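Local coordinates for extracellular haem-binding protein (Streptomyces reticuli, PDB 3FPW), which binds and probably degrades haem outside the cell and, as an oligomer, interacts with its cognate two-component sensor kinase, at residues Ala91-Asn96 and Arg118-Ala123; Glu82-His87 and Glu180-Ala185; His87-Val92 and Pro110-Ser115; Ala171-Pro174 and Leu178-Gln181. One frame throughout, in Å; residues are numbered along the deposited sequence. Where two conformers were deposited one is given.

Interaction 1 of 4, residues Ala91-Asn96 and Arg118-Ala123; sequences AVVDRN and RKAFTA. With PO4 (phosphate ion), chain G; PO4 (phosphate ion), chain E; PO4 (phosphate ion), chain D.
The F121 ring turns its edge to V93: methyl CG1 lies near the ring plane, 4.2 Å from F121 CD2. The guanidinium of R118 is met at its edge by oxygens of phosphate ions, probably from the crystallisation liquor. R118 NE donates to O2 of one phosphate at 3.0 Å (163° at the hydrogen), while R118 NH1 and NH2 bond to O1 and O2 of a second.

Between helix and strand the packing is apolar. CG2 of V93 sits 3.5 Å from A120 CB, and CG1 is set anti to the backbone N (chi1 174°), which turns it to F121. A120 CB also approaches A91 O at 3.7 Å. The axes of strand 91-94 and helix 118-123 approach to 7.2 Å at 36°, consistent with the small A120 at the interface.

Helix 112-126 thus lies on one face of the antiparallel sheet; V92, pointing the other way, packs on A70 and A74 of helix 67-83. K119 is extended beyond CG, and its NZ reaches O3 of a third phosphate at 2.7 Å as well as a salt bridge to D179. Further along the helix, T122 OG1 and T122 N reach R118 O from opposite faces of its plane.

Interaction 2 of 4, residues Glu82-His87 and Glu180-Ala185; sequences EKDGRH and EQYARA
Y182 reaches from helix 176-187 to the turn that ends helix 67-83, and its hydroxyl sits between D84 and R86. Y182 OH donates to D84 OD2 at 2.9 Å; D84 OD2 accepts through its anti lone pair, the one directed away from OD1. The carboxylate oxygen lies in the ring plane, at the edge, and is also 3.2 Å from Y182 CE1. From the basic side chain, R86 NH1 donates to Y182 OH at 3.0 Å, but less directly: the angle at the hydrogen is 138°, and the hydroxyl is tilted 21° out of the guanidinium plane.

The tight part of the contact is this hydroxyl and the aliphatic base of R86, whose CB and CG each pass 4.0 Å from Y182 CE2. R86 bends at chi2 (57°), which brings NH1 to the hydroxyl. Behind them the ring packs on A80 and A81 of helix 67-83.

On the loose side, solvent-exposed Q181 brings its OE1 only to 3.9 Å from D84 OD2, with no bond between them. D84 itself is exposed, and G85 closes the helix in a Schellman motif, with positive phi and two bonds back into the last turn. R86 extends on to within about 3 Å, nearest atoms, of a bound iron(III) ion.

Because Y182 OH donates a hydrogen bond to the carboxylate and accepts one from the guanidinium, both functions of the hydroxyl are used. The group would be held in one rotation, with the tyrosine bridging an acidic and a basic side chain.

Interaction 3 of 4, residues His87-Val92 and Pro110-Ser115; sequences HVSVAV and PQSYES. With PO4 (phosphate ion), chain D.
This is a buried contact joined by one serine-to-serine hydrogen bond, where the start of strand 89-94 meets the N-terminal part of helix 112-126. S89 OG donates to S112 OG at 2.8 Å. The CA atoms of S89 and Y113 are the nearest across the two segments, 5.3 Å apart, so strand and helix lie close at this point.

The torsions put the two hydroxyls together. S112 OG stands between its backbone N and carbonyl carbon (chi1 67°), the crowded position, and from there also bonds to G109 O in the preceding loop. S89 OG takes the place beside its own backbone N, opposite the carbonyl carbon (chi1 -64°). The serine pair therefore passes bonds from the strand through S112 to the loop, and both hydroxyls are engaged within the protein.

Y113 adds a van der Waals contact: its CB is 4.1 Å from S89 OG, which lies near the ring plane at the edge. The phenol end goes elsewhere, its OH bonding to T102 OG1 on strand 99-104. A phosphate ion lies close to S115, where any bond to the serine is doubtful; its firmer partners are G172 N and K119 NZ. P110, Q111, E114 and S115 also pack against a neighbouring subunit.

V90 on the sheet's other face, and V88 just before the strand, pack on helix 67-83, V88 at A81 and V90 at A77 and V78. An antiparallel sheet covered by helices on both faces is consistent with the GAF-clan fold to which the haem-degrading HbpS-like family belongs.

Interaction 4 of 4, residues Ala171-Pro174 and Leu178-Gln181; sequences AGAP and LDEQ. With PO4 (phosphate ion), chain D.
The D179 carboxylate faces the backbone just after strand 163-171, with one oxygen on each of two tasks. A173 N donates to D179 OD1 at 2.9 Å, with 153° at the hydrogen; the amide meets the oxygen on its syn side, 17° out of the carboxylate plane. G172 N is also near OD1, but at a poor angle. G172 N instead donates to O1 of a phosphate ion at 2.7 Å. The other carboxylate oxygen, D179 OD2, lies 2.7 Å from that same phosphate oxygen. A first torsion of -73°, which places CG beside the backbone N, lets the short side chain reach back to the loop.

The arrangement is that of a strand-loop-helix connection: strand 163-171 ends, the loop turns through G172, and helix 176-187 begins, with S175 OG bonded to L178 N. G172 has backbone angles at which any side chain would collide with the preceding carbonyl oxygen, and its amide is turned to the phosphate.

Alongside the carboxylate the contact is apolar. A173 CB meets L178 CB at 3.8 Å, so the two CB atoms touch close to their backbones. P174 and L178 lie at a slant to each other, with P174 CD 3.9 Å from L178 CD1. The leucine and proline both also touch R86, and P174 comes within about 4 Å, nearest atoms, of the bound iron(III) ion. A171, at the strand end, turns its CB to S112, S115 and K119 of helix 112-126.

Interactions 1 and 3 are buried and join the same elements, strand 89-94 and helix 112-126; the first relies on apolar packing, the second on a serine hydrogen bond. Interactions 2 and 4 are partly buried, have centres only about 6 Å apart and share helix 176-187; there hydrogen bonds from charged or polar groups carry the contact, with apolar packing beside them in interaction 4, and both lie near the iron(III) ion. Strand pairing connects S89 of interaction 3 with A171 of interaction 4, through a probable bond from S89 N to A171 O. A single phosphate touches interactions 1, 3 and 4.

Interaction 1 of 4, residues Ala91-Asn96 and Arg118-Ala123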
loop_
_atom_site.group_PDB
_atom_site.type_symbol
_atom_site.label_atom_id
_atom_site.label_comp_id
_atom_site.label_asym_id
_atom_site.label_seq_id
_atom_site.Cartn_x
_atom_site.Cartn_y
_atom_site.Cartn_z
ATOM N N ALA A 91 -10.854 10.001 -16.903
ATOM C CA ALA A 91 -11.075 10.407 -15.515
ATOM C C ALA A 91 -11.219 11.900 -15.437
ATOM O O ALA A 91 -10.498 12.629 -16.142
ATOM C CB ALA A 91 -9.920 9.975 -14.630
ATOM N N VAL A 92 -12.075 12.370 -14.524
ATOM C CA VAL A 92 -12.074 13.798 -14.199
ATOM C C VAL A 92 -11.708 13.925 -12.724
ATOM O O VAL A 92 -12.336 13.293 -11.870
ATOM C CB VAL A 92 -13.450 14.453 -14.474
ATOM C CG1 VAL A 92 -13.456 15.933 -14.093
ATOM C CG2 VAL A 92 -13.870 14.254 -15.949
ATOM N N VAL A 93 -10.664 14.700 -12.441
ATOM C CA VAL A 93 -10.137 14.845 -11.087
ATOM C C VAL A 93 -10.224 16.324 -10.665
ATOM O O VAL A 93 -9.845 17.237 -11.397
ATOM C CB VAL A 93 -8.663 14.326 -11.005
ATOM C CG1 VAL A 93 -8.047 14.618 -9.630
ATOM C CG2 VAL A 93 -8.593 12.820 -11.324
ATOM N N ASP A 94 -10.770 16.563 -9.484
ATOM C CA ASP A 94 -10.901 17.915 -8.952
ATOM C C ASP A 94 -9.528 18.495 -8.581
ATOM O O ASP A 94 -8.581 17.761 -8.272
ATOM C CB ASP A 94 -11.778 17.840 -7.675
ATOM C CG ASP A 94 -12.338 19.196 -7.264
ATOM O OD1 ASP A 94 -13.514 19.474 -7.617
ATOM O OD2 ASP A 94 -11.599 19.990 -6.631
ATOM N N ARG A 95 -9.451 19.812 -8.543
ATOM C CA ARG A 95 -8.259 20.505 -8.074
ATOM C C ARG A 95 -7.907 20.092 -6.640
ATOM O O ARG A 95 -6.750 20.188 -6.204
ATOM C CB ARG A 95 -8.493 22.022 -8.185
ATOM C CG ARG A 95 -7.449 22.879 -7.507
ATOM C CD ARG A 95 -6.061 22.817 -8.125
ATOM N NE ARG A 95 -5.195 23.781 -7.419
ATOM C CZ ARG A 95 -3.935 24.025 -7.753
ATOM N NH1 ARG A 95 -3.399 23.390 -8.783
ATOM N NH2 ARG A 95 -3.202 24.909 -7.061
ATOM N N ASN A 96 -8.891 19.618 -5.893
ATOM C CA ASN A 96 -8.573 19.174 -4.535
ATOM C C ASN A 96 -8.163 17.729 -4.424
ATOM O O ASN A 96 -7.716 17.318 -3.359
ATOM C CB ASN A 96 -9.819 19.321 -3.617
ATOM C CG ASN A 96 -10.974 18.349 -3.986
ATOM O OD1 ASN A 96 -10.767 17.303 -4.625
ATOM N ND2 ASN A 96 -12.183 18.686 -3.541
ATOM N N ARG A 118 -4.236 9.433 -13.102
ATOM C CA ARG A 118 -3.013 10.143 -12.756
ATOM C C ARG A 118 -2.746 11.310 -13.685
ATOM O O ARG A 118 -2.255 12.343 -13.235
ATOM C CB ARG A 118 -1.828 9.193 -12.696
ATOM C CG ARG A 118 -1.986 8.218 -11.561
ATOM C CD ARG A 118 -0.763 7.329 -11.429
ATOM N NE ARG A 118 -0.810 6.635 -10.145
ATOM C CZ ARG A 118 0.154 6.675 -9.242
ATOM N NH1 ARG A 118 1.296 7.333 -9.490
ATOM N NH2 ARG A 118 -0.008 6.017 -8.104
ATOM N N LYS A 119 -3.037 11.139 -14.977
ATOM C CA LYS A 119 -2.887 12.264 -15.895
ATOM C C LYS A 119 -3.775 13.437 -15.508
ATOM O O LYS A 119 -3.338 14.582 -15.556
ATOM C CB LYS A 119 -3.197 11.873 -17.343
ATOM C CG LYS A 119 -2.175 10.906 -17.913
ATOM C CD LYS A 119 -2.510 10.634 -19.358
ATOM C CE LYS A 119 -1.752 9.437 -19.923
ATOM N NZ LYS A 119 -2.198 9.119 -21.331
ATOM N N ALA A 120 -5.030 13.152 -15.183
ATOM C CA ALA A 120 -5.943 14.202 -14.755
ATOM C C ALA A 120 -5.431 14.934 -13.493
ATOM O O ALA A 120 -5.485 16.176 -13.407
ATOM C CB ALA A 120 -7.346 13.609 -14.519
ATOM N N PHE A 121 -4.979 14.165 -12.513
ATOM C CA PHE A 121 -4.443 14.730 -11.284
ATOM C C PHE A 121 -3.243 15.636 -11.619
ATOM O O PHE A 121 -3.055 16.702 -11.038
ATOM C CB PHE A 121 -3.979 13.552 -10.398
ATOM C CG PHE A 121 -3.365 13.966 -9.081
ATOM C CD1 PHE A 121 -1.978 14.063 -8.926
ATOM C CD2 PHE A 121 -4.177 14.239 -7.983
ATOM C CE1 PHE A 121 -1.413 14.446 -7.699
ATOM C CE2 PHE A 121 -3.608 14.597 -6.756
ATOM C CZ PHE A 121 -2.238 14.710 -6.627
ATOM N N THR A 122 -2.415 15.203 -12.564
ATOM C CA THR A 122 -1.186 15.928 -12.866
ATOM C C THR A 122 -1.502 17.241 -13.560
ATOM O O THR A 122 -0.932 18.303 -13.231
ATOM C CB THR A 122 -0.261 15.059 -13.706
ATOM O OG1 THR A 122 0.013 13.872 -12.953
ATOM C CG2 THR A 122 1.039 15.782 -13.999
ATOM N N ALA A 123 -2.428 17.180 -14.515
ATOM C CA ALA A 123 -2.849 18.381 -15.224
ATOM C C ALA A 123 -3.451 19.443 -14.293
ATOM O O ALA A 123 -3.161 20.649 -14.437
ATOM C CB ALA A 123 -3.849 18.026 -16.312
HETATM P P PO4 G . 2.304 6.808 -5.890
HETATM O O1 PO4 G . 2.756 7.654 -7.062
HETATM O O2 PO4 G . 2.287 5.345 -6.276
HETATM O O3 PO4 G . 3.269 7.028 -4.745
HETATM O O4 PO4 G . 0.914 7.220 -5.458
HETATM P P PO4 E . -4.203 6.551 -8.587
HETATM O O1 PO4 E . -5.321 7.239 -9.337
HETATM O O2 PO4 E . -3.488 5.554 -9.484
HETATM O O3 PO4 E . -3.205 7.584 -8.108
HETATM O O4 PO4 E . -4.801 5.827 -7.398
HETATM P P PO4 D . -1.579 5.371 -22.096
HETATM O O1 PO4 D . -2.638 5.777 -23.116
HETATM O O2 PO4 D . -0.395 4.867 -22.882
HETATM O O3 PO4 D . -1.181 6.630 -21.396
HETATM O O4 PO4 D . -1.993 4.318 -21.042
#

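Interaction 2 of 4, residues Glu82-His87 and Glu180-Ala185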
loop_
_atom_site.group_PDB
_atom_site.type_symbol
_atom_site.label_atom_id
_atom_site.label_comp_id
_atom_site.label_asym_id
_atom_site.label_seq_id
_atom_site.Cartn_x
_atom_site.Cartn_y
_atom_site.Cartn_z
ATOM N N GLU A 82 -14.519 6.964 -29.268
ATOM C CA GLU A 82 -15.325 5.923 -29.887
ATOM C C GLU A 82 -15.571 6.206 -31.357
ATOM O O GLU A 82 -15.611 5.277 -32.168
ATOM C CB GLU A 82 -16.658 5.770 -29.160
ATOM C CG GLU A 82 -16.557 5.020 -27.851
ATOM C CD GLU A 82 -17.880 4.984 -27.119
ATOM O OE1 GLU A 82 -17.991 4.237 -26.135
ATOM O OE2 GLU A 82 -18.802 5.717 -27.525
ATOM N N LYS A 83 -15.725 7.488 -31.686
ATOM C CA LYS A 83 -15.954 7.930 -33.086
ATOM C C LYS A 83 -14.792 7.491 -33.964
ATOM O O LYS A 83 -14.974 7.167 -35.158
ATOM C CB LYS A 83 -16.073 9.464 -33.137
ATOM C CG LYS A 83 -16.681 10.033 -34.432
ATOM C CD LYS A 83 -16.889 11.566 -34.352
ATOM C CE LYS A 83 -17.534 11.998 -33.018
ATOM N NZ LYS A 83 -17.909 13.458 -32.975
ATOM N N ASP A 84 -13.599 7.477 -33.370
ATOM C CA ASP A 84 -12.364 7.122 -34.067
ATOM C C ASP A 84 -11.993 5.658 -33.936
ATOM O O ASP A 84 -10.947 5.232 -34.423
ATOM C CB ASP A 84 -11.207 7.940 -33.519
ATOM C CG ASP A 84 -11.335 9.404 -33.825
ATOM O OD1 ASP A 84 -12.304 9.807 -34.520
ATOM O OD2 ASP A 84 -10.452 10.149 -33.368
ATOM N N GLY A 85 -12.843 4.884 -33.289
ATOM C CA GLY A 85 -12.562 3.471 -33.073
ATOM C C GLY A 85 -11.484 3.221 -32.036
ATOM O O GLY A 85 -10.789 2.194 -32.097
ATOM N N ARG A 86 -11.312 4.163 -31.110
ATOM C CA ARG A 86 -10.346 4.019 -30.021
ATOM C C ARG A 86 -11.042 3.562 -28.743
ATOM O O ARG A 86 -12.250 3.763 -28.568
ATOM C CB ARG A 86 -9.564 5.324 -29.766
ATOM C CG ARG A 86 -8.162 5.385 -30.401
ATOM C CD ARG A 86 -8.266 5.179 -31.887
ATOM N NE ARG A 86 -6.994 5.127 -32.622
ATOM C CZ ARG A 86 -6.498 6.148 -33.308
ATOM N NH1 ARG A 86 -7.125 7.324 -33.293
ATOM N NH2 ARG A 86 -5.365 6.005 -34.003
ATOM N N HIS A 87 -10.267 2.945 -27.861
ATOM C CA HIS A 87 -10.802 2.355 -26.634
ATOM C C HIS A 87 -10.053 2.939 -25.457
ATOM O O HIS A 87 -8.889 2.629 -25.276
ATOM C CB HIS A 87 -10.564 0.846 -26.696
ATOM C CG HIS A 87 -11.080 0.240 -27.953
ATOM N ND1 HIS A 87 -12.410 -0.051 -28.136
ATOM C CD2 HIS A 87 -10.455 -0.078 -29.113
ATOM C CE1 HIS A 87 -12.586 -0.547 -29.351
ATOM N NE2 HIS A 87 -11.415 -0.568 -29.964
ATOM N N GLU A 180 -4.636 12.975 -25.593
ATOM C CA GLU A 180 -4.857 14.365 -25.218
ATOM C C GLU A 180 -5.843 15.068 -26.150
ATOM O O GLU A 180 -6.563 15.965 -25.720
ATOM C CB GLU A 180 -3.537 15.128 -25.081
ATOM C CG GLU A 180 -3.626 16.213 -24.036
ATOM C CD GLU A 180 -2.272 16.810 -23.725
ATOM O OE1 GLU A 180 -1.946 17.874 -24.294
ATOM O OE2 GLU A 180 -1.535 16.199 -22.931
ATOM N N GLN A 181 -5.877 14.659 -27.420
ATOM C CA GLN A 181 -6.936 15.102 -28.332
ATOM C C GLN A 181 -8.308 14.789 -27.746
ATOM O O GLN A 181 -9.201 15.635 -27.741
ATOM C CB GLN A 181 -6.783 14.412 -29.689
ATOM C CG GLN A 181 -7.803 14.792 -30.763
ATOM C CD GLN A 181 -7.476 14.151 -32.118
ATOM O OE1 GLN A 181 -8.183 13.257 -32.581
ATOM N NE2 GLN A 181 -6.388 14.590 -32.735
ATOM N N TYR A 182 -8.489 13.570 -27.257
ATOM C CA TYR A 182 -9.806 13.205 -26.732
ATOM C C TYR A 182 -10.106 13.912 -25.409
ATOM O O TYR A 182 -11.262 14.266 -25.134
ATOM C CB TYR A 182 -9.911 11.693 -26.557
ATOM C CG TYR A 182 -9.611 10.941 -27.837
ATOM C CD1 TYR A 182 -10.145 11.362 -29.046
ATOM C CD2 TYR A 182 -8.836 9.804 -27.826
ATOM C CE1 TYR A 182 -9.882 10.685 -30.216
ATOM C CE2 TYR A 182 -8.561 9.115 -28.982
ATOM C CZ TYR A 182 -9.096 9.561 -30.182
ATOM O OH TYR A 182 -8.840 8.882 -31.359
ATOM N N ALA A 183 -9.077 14.140 -24.599
ATOM C CA ALA A 183 -9.244 14.919 -23.368
ATOM C C ALA A 183 -9.728 16.333 -23.708
ATOM O O ALA A 183 -10.640 16.840 -23.093
ATOM C CB ALA A 183 -7.930 14.986 -22.556
ATOM N N ARG A 184 -9.104 16.958 -24.704
ATOM C CA ARG A 184 -9.521 18.280 -25.132
ATOM C C ARG A 184 -10.945 18.275 -25.672
ATOM O O ARG A 184 -11.669 19.255 -25.504
ATOM C CB ARG A 184 -8.570 18.830 -26.202
ATOM C CG ARG A 184 -7.192 19.247 -25.665
ATOM C CD ARG A 184 -6.437 20.069 -26.710
ATOM N NE ARG A 184 -6.295 19.361 -27.978
ATOM C CZ ARG A 184 -5.285 18.538 -28.260
ATOM N NH1 ARG A 184 -4.331 18.327 -27.370
ATOM N NH2 ARG A 184 -5.216 17.937 -29.445
ATOM N N ALA A 185 -11.345 17.199 -26.347
ATOM C CA ALA A 185 -12.717 17.074 -26.839
ATOM C C ALA A 185 -13.720 17.024 -25.693
ATOM O O ALA A 185 -14.823 17.561 -25.791
ATOM C CB ALA A 185 -12.855 15.828 -27.716
#

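Interaction 3 of 4, residues His87-Val92 and Pro110-Ser115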
loop_
_atom_site.group_PDB
_atom_site.type_symbol
_atom_site.label_atom_id
_atom_site.label_comp_id
_atom_site.label_asym_id
_atom_site.label_seq_id
_atom_site.Cartn_x
_atom_site.Cartn_y
_atom_site.Cartn_z
ATOM N N HIS A 87 -10.267 2.945 -27.861
ATOM C CA HIS A 87 -10.802 2.355 -26.634
ATOM C C HIS A 87 -10.053 2.939 -25.457
ATOM O O HIS A 87 -8.889 2.629 -25.276
ATOM C CB HIS A 87 -10.564 0.846 -26.696
ATOM C CG HIS A 87 -11.080 0.240 -27.953
ATOM N ND1 HIS A 87 -12.410 -0.051 -28.136
ATOM C CD2 HIS A 87 -10.455 -0.078 -29.113
ATOM C CE1 HIS A 87 -12.586 -0.547 -29.351
ATOM N NE2 HIS A 87 -11.415 -0.568 -29.964
ATOM N N VAL A 88 -10.702 3.811 -24.686
ATOM C CA VAL A 88 -9.969 4.610 -23.699
ATOM C C VAL A 88 -10.667 4.561 -22.365
ATOM O O VAL A 88 -11.847 4.211 -22.285
ATOM C CB VAL A 88 -9.831 6.090 -24.119
ATOM C CG1 VAL A 88 -9.093 6.195 -25.479
ATOM C CG2 VAL A 88 -11.207 6.833 -24.141
ATOM N N SER A 89 -9.927 4.880 -21.312
ATOM C CA SER A 89 -10.528 5.223 -20.042
ATOM C C SER A 89 -10.397 6.723 -19.862
ATOM O O SER A 89 -9.445 7.348 -20.370
ATOM C CB SER A 89 -9.830 4.510 -18.860
ATOM O OG SER A 89 -9.977 3.098 -18.916
ATOM N N VAL A 90 -11.325 7.303 -19.104
ATOM C CA VAL A 90 -11.355 8.748 -18.911
ATOM C C VAL A 90 -11.580 9.026 -17.433
ATOM O O VAL A 90 -12.381 8.356 -16.772
ATOM C CB VAL A 90 -12.475 9.419 -19.763
ATOM C CG1 VAL A 90 -12.464 10.936 -19.574
ATOM C CG2 VAL A 90 -12.287 9.094 -21.236
ATOM N N ALA A 91 -10.854 10.001 -16.903
ATOM C CA ALA A 91 -11.075 10.407 -15.515
ATOM C C ALA A 91 -11.219 11.900 -15.437
ATOM O O ALA A 91 -10.498 12.629 -16.142
ATOM C CB ALA A 91 -9.920 9.975 -14.630
ATOM N N VAL A 92 -12.075 12.370 -14.524
ATOM C CA VAL A 92 -12.074 13.798 -14.199
ATOM C C VAL A 92 -11.708 13.925 -12.724
ATOM O O VAL A 92 -12.336 13.293 -11.870
ATOM C CB VAL A 92 -13.450 14.453 -14.474
ATOM C CG1 VAL A 92 -13.456 15.933 -14.093
ATOM C CG2 VAL A 92 -13.870 14.254 -15.949
ATOM N N PRO A 110 -5.969 -2.503 -19.611
ATOM C CA PRO A 110 -6.154 -2.499 -18.176
ATOM C C PRO A 110 -5.278 -1.468 -17.489
ATOM O O PRO A 110 -5.551 -1.092 -16.347
ATOM C CB PRO A 110 -5.757 -3.912 -17.761
ATOM C CG PRO A 110 -4.832 -4.398 -18.838
ATOM C CD PRO A 110 -5.258 -3.690 -20.107
ATOM N N GLN A 111 -4.246 -1.009 -18.183
ATOM C CA GLN A 111 -3.370 0.019 -17.628
ATOM C C GLN A 111 -4.001 1.407 -17.762
ATOM O O GLN A 111 -3.546 2.374 -17.141
ATOM C CB GLN A 111 -2.031 0.004 -18.385
ATOM C CG GLN A 111 -1.959 0.909 -19.608
ATOM C CD GLN A 111 -2.884 0.579 -20.774
ATOM O OE1 GLN A 111 -3.081 1.427 -21.670
ATOM N NE2 GLN A 111 -3.472 -0.600 -20.776
ATOM N N SER A 112 -5.036 1.517 -18.597
ATOM C CA SER A 112 -5.551 2.851 -18.945
ATOM C C SER A 112 -6.317 3.550 -17.823
ATOM O O SER A 112 -6.349 4.766 -17.785
ATOM C CB SER A 112 -6.413 2.796 -20.217
ATOM O OG SER A 112 -7.592 2.059 -19.960
ATOM N N TYR A 113 -6.895 2.789 -16.891
ATOM C CA TYR A 113 -7.787 3.364 -15.909
ATOM C C TYR A 113 -7.012 4.240 -14.930
ATOM O O TYR A 113 -7.305 5.448 -14.779
ATOM C CB TYR A 113 -8.497 2.232 -15.169
ATOM C CG TYR A 113 -9.574 2.691 -14.242
ATOM C CD1 TYR A 113 -9.310 2.833 -12.899
ATOM C CD2 TYR A 113 -10.881 2.947 -14.700
ATOM C CE1 TYR A 113 -10.285 3.240 -12.027
ATOM C CE2 TYR A 113 -11.868 3.340 -13.812
ATOM C CZ TYR A 113 -11.548 3.494 -12.480
ATOM O OH TYR A 113 -12.480 3.867 -11.545
ATOM N N GLU A 114 -5.970 3.665 -14.317
ATOM C CA GLU A 114 -5.108 4.442 -13.411
ATOM C C GLU A 114 -4.306 5.500 -14.156
ATOM O O GLU A 114 -4.060 6.580 -13.628
ATOM C CB GLU A 114 -4.217 3.530 -12.572
ATOM C CG GLU A 114 -5.048 2.682 -11.584
ATOM C CD GLU A 114 -4.183 1.975 -10.543
ATOM O OE1 GLU A 114 -3.097 2.500 -10.218
ATOM O OE2 GLU A 114 -4.613 0.917 -10.023
ATOM N N SER A 115 -3.893 5.185 -15.383
ATOM C CA SER A 115 -3.155 6.140 -16.196
ATOM C C SER A 115 -3.995 7.400 -16.392
ATOM O O SER A 115 -3.495 8.498 -16.230
ATOM C CB SER A 115 -2.784 5.525 -17.547
ATOM O OG SER A 115 -2.061 6.441 -18.362
HETATM P P PO4 D . -1.579 5.371 -22.096
HETATM O O1 PO4 D . -2.638 5.777 -23.116
HETATM O O2 PO4 D . -0.395 4.867 -22.882
HETATM O O3 PO4 D . -1.181 6.630 -21.396
HETATM O O4 PO4 D . -1.993 4.318 -21.042
#

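Interaction 4 of 4, residues Ala171-Pro174 and Leu178-Gln181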
loop_
_atom_site.group_PDB
_atom_site.type_symbol
_atom_site.label_atom_id
_atom_site.label_comp_id
_atom_site.label_asym_id
_atom_site.label_seq_id
_atom_site.Cartn_x
_atom_site.Cartn_y
_atom_site.Cartn_z
ATOM N N ALA A 171 -6.589 7.797 -21.313
ATOM C CA ALA A 171 -5.502 6.865 -21.615
ATOM C C ALA A 171 -6.039 5.679 -22.388
ATOM O O ALA A 171 -7.229 5.383 -22.301
ATOM C CB ALA A 171 -4.844 6.402 -20.287
ATOM N N GLY A 172 -5.199 5.035 -23.204
ATOM C CA GLY A 172 -5.655 3.851 -23.939
ATOM C C GLY A 172 -5.543 3.981 -25.446
ATOM O O GLY A 172 -5.628 2.976 -26.151
ATOM N N ALA A 173 -5.363 5.204 -25.949
ATOM C CA ALA A 173 -5.146 5.396 -27.386
ATOM C C ALA A 173 -3.703 5.035 -27.741
ATOM O O ALA A 173 -2.851 4.864 -26.856
ATOM C CB ALA A 173 -5.448 6.833 -27.812
ATOM N N PRO A 174 -3.420 4.925 -29.042
ATOM C CA PRO A 174 -2.098 4.477 -29.447
ATOM C C PRO A 174 -0.979 5.464 -29.148
ATOM O O PRO A 174 0.202 5.104 -29.219
ATOM C CB PRO A 174 -2.236 4.295 -30.961
ATOM C CG PRO A 174 -3.646 4.216 -31.243
ATOM C CD PRO A 174 -4.379 4.928 -30.163
ATOM N N LEU A 178 -2.811 11.461 -29.068
ATOM C CA LEU A 178 -4.205 11.128 -29.361
ATOM C C LEU A 178 -5.031 11.154 -28.072
ATOM O O LEU A 178 -6.128 11.696 -28.064
ATOM C CB LEU A 178 -4.330 9.766 -30.032
ATOM C CG LEU A 178 -3.942 9.789 -31.502
ATOM C CD1 LEU A 178 -3.757 8.351 -31.939
ATOM C CD2 LEU A 178 -5.053 10.481 -32.279
ATOM N N ASP A 179 -4.516 10.567 -26.993
ATOM C CA ASP A 179 -5.233 10.638 -25.706
ATOM C C ASP A 179 -5.605 12.086 -25.414
ATOM O O ASP A 179 -6.732 12.403 -24.995
ATOM C CB ASP A 179 -4.358 10.185 -24.534
ATOM C CG ASP A 179 -4.119 8.687 -24.484
ATOM O OD1 ASP A 179 -5.017 7.911 -24.886
ATOM O OD2 ASP A 179 -3.028 8.274 -23.982
ATOM N N GLU A 180 -4.636 12.975 -25.593
ATOM C CA GLU A 180 -4.857 14.365 -25.218
ATOM C C GLU A 180 -5.843 15.068 -26.150
ATOM O O GLU A 180 -6.563 15.965 -25.720
ATOM C CB GLU A 180 -3.537 15.128 -25.081
ATOM C CG GLU A 180 -3.626 16.213 -24.036
ATOM C CD GLU A 180 -2.272 16.810 -23.725
ATOM O OE1 GLU A 180 -1.946 17.874 -24.294
ATOM O OE2 GLU A 180 -1.535 16.199 -22.931
ATOM N N GLN A 181 -5.877 14.659 -27.420
ATOM C CA GLN A 181 -6.936 15.102 -28.332
ATOM C C GLN A 181 -8.308 14.789 -27.746
ATOM O O GLN A 181 -9.201 15.635 -27.741
ATOM C CB GLN A 181 -6.783 14.412 -29.689
ATOM C CG GLN A 181 -7.803 14.792 -30.763
ATOM C CD GLN A 181 -7.476 14.151 -32.118
ATOM O OE1 GLN A 181 -8.183 13.257 -32.581
ATOM N NE2 GLN A 181 -6.388 14.590 -32.735
HETATM P P PO4 D . -1.579 5.371 -22.096
HETATM O O1 PO4 D . -2.638 5.777 -23.116
HETATM O O2 PO4 D . -0.395 4.867 -22.882
HETATM O O3 PO4 D . -1.181 6.630 -21.396
HETATM O O4 PO4 D . -1.993 4.318 -21.042
#